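Local coordinates for putative oxidoreductase (Salmonella enterica subsp. enterica serovar Typhimurium, PDB 3NX4), which binds NADP and probably catalyses the NADPH-dependent reduction of acryloyl-CoA, as a member of the medium-chain dehydrogenase/reductase superfamily, at residues Arg205-Gln210 / Ile256-Arg261; Val223-Leu228 / Ala247-Val252. All blocks are in the same frame, centred on the assembly; numbering follows the deposited sequence.

Contact 1 (Arg205-Gln210 / Ile256-Arg261); sequences RPLEKQ and ILRNVR
The polar part of this contact is one two-pronged grip: NH1 and NH2 of R258 both donate to the backbone oxygen of E208, R258 NH2 standing 2.9 Å from E208 O. The two N-H...O angles, 146° and 143°, are nearly equal and moderately bent, as both converge on one atom. That oxygen lies in the guanidinium plane, and both donors lie in the carbonyl plane, so the rotation of the guanidinium is fixed. A water accepts from R258 NH2 and, weakly, from Q210 NE2. The amide oxygen of Q210 is taken by the backbone N of Y233.

R258 lies toward the C-terminal end of the helix 253-258 region of the nucleotide-binding Rossmann domain; N259, with positive phi (56°), turns the chain toward strand 261-264. The side chain of R258, extended from CG to NE, reaches across to the loop before strand 212-217.

Packing sandwiches the guanidinium. Q210 CG sits over the centre of one face, 3.4 Å from R258 CZ, while L207 CD2 covers the opposite face nearer the rim, 3.9 Å from R258 CZ. The other branch of L207 meets L257: L207 CD1 touches L257 CD1 at 3.7 Å, the side chains crossing at about a right angle.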
loop_
_atom_site.group_PDB
_atom_site.type_symbol
_atom_site.label_atom_id
_atom_site.label_comp_id
_atom_site.label_asym_id
_atom_site.label_seq_id
_atom_site.Cartn_x
_atom_site.Cartn_y
_atom_site.Cartn_z
ATOM N N ARG A 205 2.955 4.830 -18.433
ATOM C CA ARG A 205 1.949 3.814 -18.712
ATOM C C ARG A 205 1.522 3.198 -17.367
ATOM O O ARG A 205 2.180 3.420 -16.344
ATOM C CB ARG A 205 2.538 2.724 -19.604
ATOM C CG ARG A 205 3.221 3.218 -20.856
ATOM C CD ARG A 205 2.224 3.831 -21.808
ATOM N NE ARG A 205 2.826 4.136 -23.107
ATOM C CZ ARG A 205 2.156 4.669 -24.122
ATOM N NH1 ARG A 205 0.870 4.956 -23.973
ATOM N NH2 ARG A 205 2.768 4.918 -25.277
ATOM N N PRO A 206 0.422 2.424 -17.360
ATOM C CA PRO A 206 0.003 1.805 -16.097
ATOM C C PRO A 206 1.095 0.912 -15.536
ATOM O O PRO A 206 1.267 0.859 -14.313
ATOM C CB PRO A 206 -1.228 0.993 -16.500
ATOM C CG PRO A 206 -1.789 1.767 -17.677
ATOM C CD PRO A 206 -0.573 2.221 -18.431
ATOM N N LEU A 207 1.806 0.220 -16.423
ATOM C CA LEU A 207 2.969 -0.585 -16.051
ATOM C C LEU A 207 4.168 -0.188 -16.910
ATOM O O LEU A 207 4.065 -0.126 -18.137
ATOM C CB LEU A 207 2.678 -2.085 -16.236
ATOM C CG LEU A 207 1.686 -2.749 -15.272
ATOM C CD1 LEU A 207 1.552 -4.226 -15.611
ATOM C CD2 LEU A 207 2.106 -2.560 -13.802
ATOM N N GLU A 208 5.294 0.086 -16.258
ATOM C CA GLU A 208 6.558 0.389 -16.929
ATOM C C GLU A 208 7.526 -0.756 -16.645
ATOM O O GLU A 208 7.172 -1.719 -15.965
ATOM C CB GLU A 208 7.151 1.688 -16.382
ATOM C CG GLU A 208 6.293 2.934 -16.608
ATOM C CD GLU A 208 6.472 3.514 -17.995
ATOM O OE1 GLU A 208 7.310 2.979 -18.751
ATOM O OE2 GLU A 208 5.777 4.499 -18.329
ATOM N N LYS A 209 8.756 -0.653 -17.135
ATOM C CA LYS A 209 9.731 -1.689 -16.823
ATOM C C LYS A 209 9.996 -1.698 -15.321
ATOM O O LYS A 209 9.983 -0.650 -14.676
ATOM C CB LYS A 209 11.043 -1.500 -17.590
ATOM C CG LYS A 209 12.069 -2.581 -17.263
ATOM C CD LYS A 209 13.153 -2.708 -18.320
ATOM C CE LYS A 209 14.171 -1.589 -18.234
ATOM N NZ LYS A 209 15.331 -1.884 -19.117
ATOM N N GLN A 210 10.202 -2.889 -14.772
ATOM C CA GLN A 210 10.438 -3.047 -13.343
ATOM C C GLN A 210 11.833 -2.602 -12.992
ATOM O O GLN A 210 12.798 -3.197 -13.466
ATOM C CB GLN A 210 10.253 -4.513 -12.938
ATOM C CG GLN A 210 8.821 -4.999 -13.095
ATOM C CD GLN A 210 8.662 -6.484 -12.786
ATOM O OE1 GLN A 210 8.975 -6.947 -11.691
ATOM N NE2 GLN A 210 8.195 -7.233 -13.766
ATOM N N ILE A 256 -2.461 -5.065 -8.537
ATOM C CA ILE A 256 -3.119 -6.341 -8.773
ATOM C C ILE A 256 -2.359 -7.252 -9.721
ATOM O O ILE A 256 -2.651 -8.448 -9.791
ATOM C CB ILE A 256 -4.563 -6.156 -9.266
ATOM C CG1 ILE A 256 -4.575 -5.710 -10.728
ATOM C CG2 ILE A 256 -5.295 -5.171 -8.365
ATOM C CD1 ILE A 256 -5.980 -5.643 -11.333
ATOM N N LEU A 257 -1.398 -6.699 -10.453
ATOM C CA LEU A 257 -0.591 -7.495 -11.381
ATOM C C LEU A 257 0.820 -7.710 -10.828
ATOM O O LEU A 257 1.493 -8.677 -11.174
ATOM C CB LEU A 257 -0.511 -6.828 -12.761
ATOM C CG LEU A 257 -1.800 -6.765 -13.581
ATOM C CD1 LEU A 257 -1.560 -6.138 -14.947
ATOM C CD2 LEU A 257 -2.378 -8.155 -13.731
ATOM N N ARG A 258 1.262 -6.821 -9.953
ATOM C CA ARG A 258 2.622 -6.925 -9.446
ATOM C C ARG A 258 2.732 -7.000 -7.928
ATOM O O ARG A 258 3.840 -6.960 -7.389
ATOM C CB ARG A 258 3.484 -5.780 -9.988
ATOM C CG ARG A 258 3.819 -5.932 -11.474
ATOM C CD ARG A 258 4.820 -4.855 -11.922
ATOM N NE ARG A 258 5.138 -4.989 -13.343
ATOM C CZ ARG A 258 5.670 -4.025 -14.086
ATOM N NH1 ARG A 258 5.958 -2.842 -13.543
ATOM N NH2 ARG A 258 5.923 -4.249 -15.371
ATOM N N ASN A 259 1.589 -7.100 -7.251
ATOM C CA ASN A 259 1.572 -7.305 -5.803
ATOM C C ASN A 259 2.351 -6.216 -5.060
ATOM O O ASN A 259 2.999 -6.475 -4.052
ATOM C CB ASN A 259 2.149 -8.678 -5.464
ATOM C CG ASN A 259 1.487 -9.305 -4.252
ATOM O OD1 ASN A 259 0.479 -10.014 -4.375
ATOM N ND2 ASN A 259 2.040 -9.034 -3.066
ATOM N N VAL A 260 2.273 -4.992 -5.558
ATOM C CA VAL A 260 2.960 -3.872 -4.926
ATOM C C VAL A 260 2.264 -3.418 -3.631
ATOM O O VAL A 260 1.037 -3.398 -3.553
ATOM C CB VAL A 260 3.083 -2.677 -5.922
ATOM C CG1 VAL A 260 3.480 -1.408 -5.211
ATOM C CG2 VAL A 260 4.063 -3.017 -7.051
ATOM N N ARG A 261 3.062 -3.049 -2.625
ATOM C CA ARG A 261 2.536 -2.437 -1.411
ATOM C C ARG A 261 2.791 -0.940 -1.449
ATOM O O ARG A 261 3.917 -0.498 -1.718
ATOM C CB ARG A 261 3.228 -3.004 -0.174
ATOM C CG ARG A 261 2.825 -2.306 1.137
ATOM C CD ARG A 261 3.502 -2.939 2.369
ATOM N NE ARG A 261 3.140 -4.343 2.559
ATOM C CZ ARG A 261 3.613 -5.118 3.539
ATOM N NH1 ARG A 261 4.486 -4.635 4.420
ATOM N NH2 ARG A 261 3.233 -6.385 3.632
HETATM O O HOH W 1 6.484 -7.251 -16.609
#

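Contact 2 (Val223-Leu228 / Ala247-Val252)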
loop_
_atom_site.group_PDB
_atom_site.type_symbol
_atom_site.label_atom_id
_atom_site.label_comp_id
_atom_site.label_asym_id
_atom_site.label_seq_id
_atom_site.Cartn_x
_atom_site.Cartn_y
_atom_site.Cartn_z
ATOM N N VAL A 223 4.994 11.860 -10.090
ATOM C CA VAL A 223 6.234 11.185 -9.800
ATOM C C VAL A 223 5.934 9.887 -9.065
ATOM O O VAL A 223 6.434 8.857 -9.435
ATOM C CB VAL A 223 7.157 12.075 -8.965
ATOM C CG1 VAL A 223 8.348 11.300 -8.475
ATOM C CG2 VAL A 223 7.605 13.269 -9.779
ATOM N N LEU A 224 5.058 9.951 -8.076
ATOM C CA LEU A 224 4.671 8.772 -7.326
ATOM C C LEU A 224 3.970 7.785 -8.235
ATOM O O LEU A 224 4.209 6.594 -8.155
ATOM C CB LEU A 224 3.769 9.147 -6.159
ATOM C CG LEU A 224 3.125 8.003 -5.384
ATOM C CD1 LEU A 224 4.165 7.016 -4.924
ATOM C CD2 LEU A 224 2.325 8.540 -4.221
ATOM N N ALA A 225 3.111 8.293 -9.113
ATOM C CA ALA A 225 2.391 7.421 -10.035
ATOM C C ALA A 225 3.356 6.635 -10.917
ATOM O O ALA A 225 3.165 5.445 -11.144
ATOM C CB ALA A 225 1.424 8.221 -10.881
ATOM N N LYS A 226 4.405 7.293 -11.404
ATOM C CA LYS A 226 5.354 6.605 -12.277
ATOM C C LYS A 226 6.252 5.648 -11.500
ATOM O O LYS A 226 6.559 4.553 -11.968
ATOM C CB LYS A 226 6.205 7.588 -13.080
ATOM C CG LYS A 226 7.064 6.864 -14.114
ATOM C CD LYS A 226 7.323 7.711 -15.343
ATOM C CE LYS A 226 8.212 6.966 -16.320
ATOM N NZ LYS A 226 8.744 7.874 -17.354
ATOM N N VAL A 227 6.685 6.071 -10.319
ATOM C CA VAL A 227 7.407 5.167 -9.420
ATOM C C VAL A 227 6.600 3.892 -9.168
ATOM O O VAL A 227 7.142 2.790 -9.238
ATOM C CB VAL A 227 7.808 5.864 -8.108
ATOM C CG1 VAL A 227 8.300 4.850 -7.074
ATOM C CG2 VAL A 227 8.909 6.920 -8.398
ATOM N N LEU A 228 5.307 4.033 -8.892
ATOM C CA LEU A 228 4.462 2.842 -8.742
ATOM C C LEU A 228 4.490 1.949 -9.980
ATOM O O LEU A 228 4.534 0.729 -9.849
ATOM C CB LEU A 228 3.016 3.209 -8.407
ATOM C CG LEU A 228 2.777 3.745 -6.996
ATOM C CD1 LEU A 228 1.424 4.435 -6.942
ATOM C CD2 LEU A 228 2.868 2.619 -5.978
ATOM N N ALA A 247 -2.600 14.928 -5.351
ATOM C CA ALA A 247 -3.336 13.955 -6.154
ATOM C C ALA A 247 -2.485 12.709 -6.376
ATOM O O ALA A 247 -1.253 12.771 -6.321
ATOM C CB ALA A 247 -3.763 14.563 -7.488
ATOM N N LEU A 248 -3.145 11.590 -6.639
ATOM C CA LEU A 248 -2.469 10.336 -6.949
ATOM C C LEU A 248 -3.126 9.712 -8.175
ATOM O O LEU A 248 -3.981 8.850 -8.045
ATOM C CB LEU A 248 -2.481 9.379 -5.764
ATOM C CG LEU A 248 -1.699 8.088 -6.004
ATOM C CD1 LEU A 248 -0.441 8.350 -6.800
ATOM C CD2 LEU A 248 -1.385 7.397 -4.697
ATOM N N PRO A 249 -2.737 10.171 -9.360
ATOM C CA PRO A 249 -3.327 9.682 -10.609
ATOM C C PRO A 249 -2.663 8.397 -11.063
ATOM O O PRO A 249 -1.804 8.408 -11.935
ATOM C CB PRO A 249 -2.999 10.798 -11.593
ATOM C CG PRO A 249 -1.729 11.357 -11.093
ATOM C CD PRO A 249 -1.783 11.265 -9.597
ATOM N N THR A 250 -3.086 7.294 -10.464
ATOM C CA THR A 250 -2.517 5.987 -10.744
ATOM C C THR A 250 -3.577 4.981 -11.179
ATOM O O THR A 250 -4.728 5.331 -11.406
ATOM C CB THR A 250 -1.733 5.449 -9.522
ATOM O OG1 THR A 250 -1.103 4.212 -9.857
ATOM C CG2 THR A 250 -2.655 5.242 -8.341
ATOM N N THR A 251 -3.156 3.734 -11.333
ATOM C CA THR A 251 -4.045 2.652 -11.710
ATOM C C THR A 251 -3.830 1.501 -10.742
ATOM O O THR A 251 -2.846 1.464 -10.012
ATOM C CB THR A 251 -3.798 2.153 -13.136
ATOM O OG1 THR A 251 -2.622 1.340 -13.166
ATOM C CG2 THR A 251 -3.642 3.319 -14.097
ATOM N N VAL A 252 -4.772 0.577 -10.715
ATOM C CA VAL A 252 -4.671 -0.576 -9.845
ATOM C C VAL A 252 -3.656 -1.592 -10.366
ATOM O O VAL A 252 -3.343 -2.554 -9.677
ATOM C CB VAL A 252 -6.032 -1.276 -9.687
ATOM C CG1 VAL A 252 -7.059 -0.323 -9.116
ATOM C CG2 VAL A 252 -6.499 -1.830 -11.014
HETATM O O HOH W 2 0.709 4.697 -11.966
#
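This is a buried helix-on-strand packing contact within the Rossmann domain: helix 221-229, which links parallel strands 212-217 and 235-239, lies along strand 247-251. The short axes run in nearly the same direction, 26° apart, and approach to 7.4 Å. No direct hydrogen bond joins the segments, so the fit is chiefly apolar.

The closest approach is at A225, whose side chain ends at CB. Its CA lies nearest that of T250, and A225 CB presses against the backbone at 3.4 Å from P249 O. P249 is the centre of an inverse gamma turn, a kink in the strand closed by a weak bond from T250 N to L248 O.

L248 packs beside A225. With CG anti to the backbone N (chi1 -176°), its CD1 branch reaches the helix and lies 3.8 Å from L224 CD2, the two leucines crossing obliquely. L228, one helical turn after L224, brings its CD1 to 4.3 Å from L248 CD1. The same methyl of L228 meets the hydroxyl of T250, with L228 CD1 3.9 Å from T250 OG1.

The polar link is indirect. A water donates to A225 O at 2.7 Å and is hydrogen-bonded to T250 OG1 at 2.8 Å, bridging helix carbonyl and strand hydroxyl. T250 OG1 stands anti to its own backbone N (chi1 -176°), which places it on the helix side.

Beyond the segments, L224 and L228 also pack on V237 of strand 235-239, while strand 247-251 pairs antiparallel with a strand of the second subunit. The arrangement is that of a Rossmann-fold crossover helix whose flank is covered by a strand of the dimer interface.

Overall arrangement
Following the chain, the loop 205-210 comes first and leads into strand 212-217; helix 221-229, strand 235-239, strand 247-251 and helix 253-258 follow. Contact 2 closes a short loop from 223-228 to 247-252, and it lies wholly within the longer loop that contact 1 closes between 205-210 and 256-261. Their centres are about 10 Å apart. They meet where P206 CB packs on T251 OG1 at 3.6 Å and where V260 CG1 lies 4.1 Å from L228 CD2. Together they tie the surface loop, the crossover helix and the strand-helix pair at the dimer edge of the Rossmann domain; both also touch the second subunit.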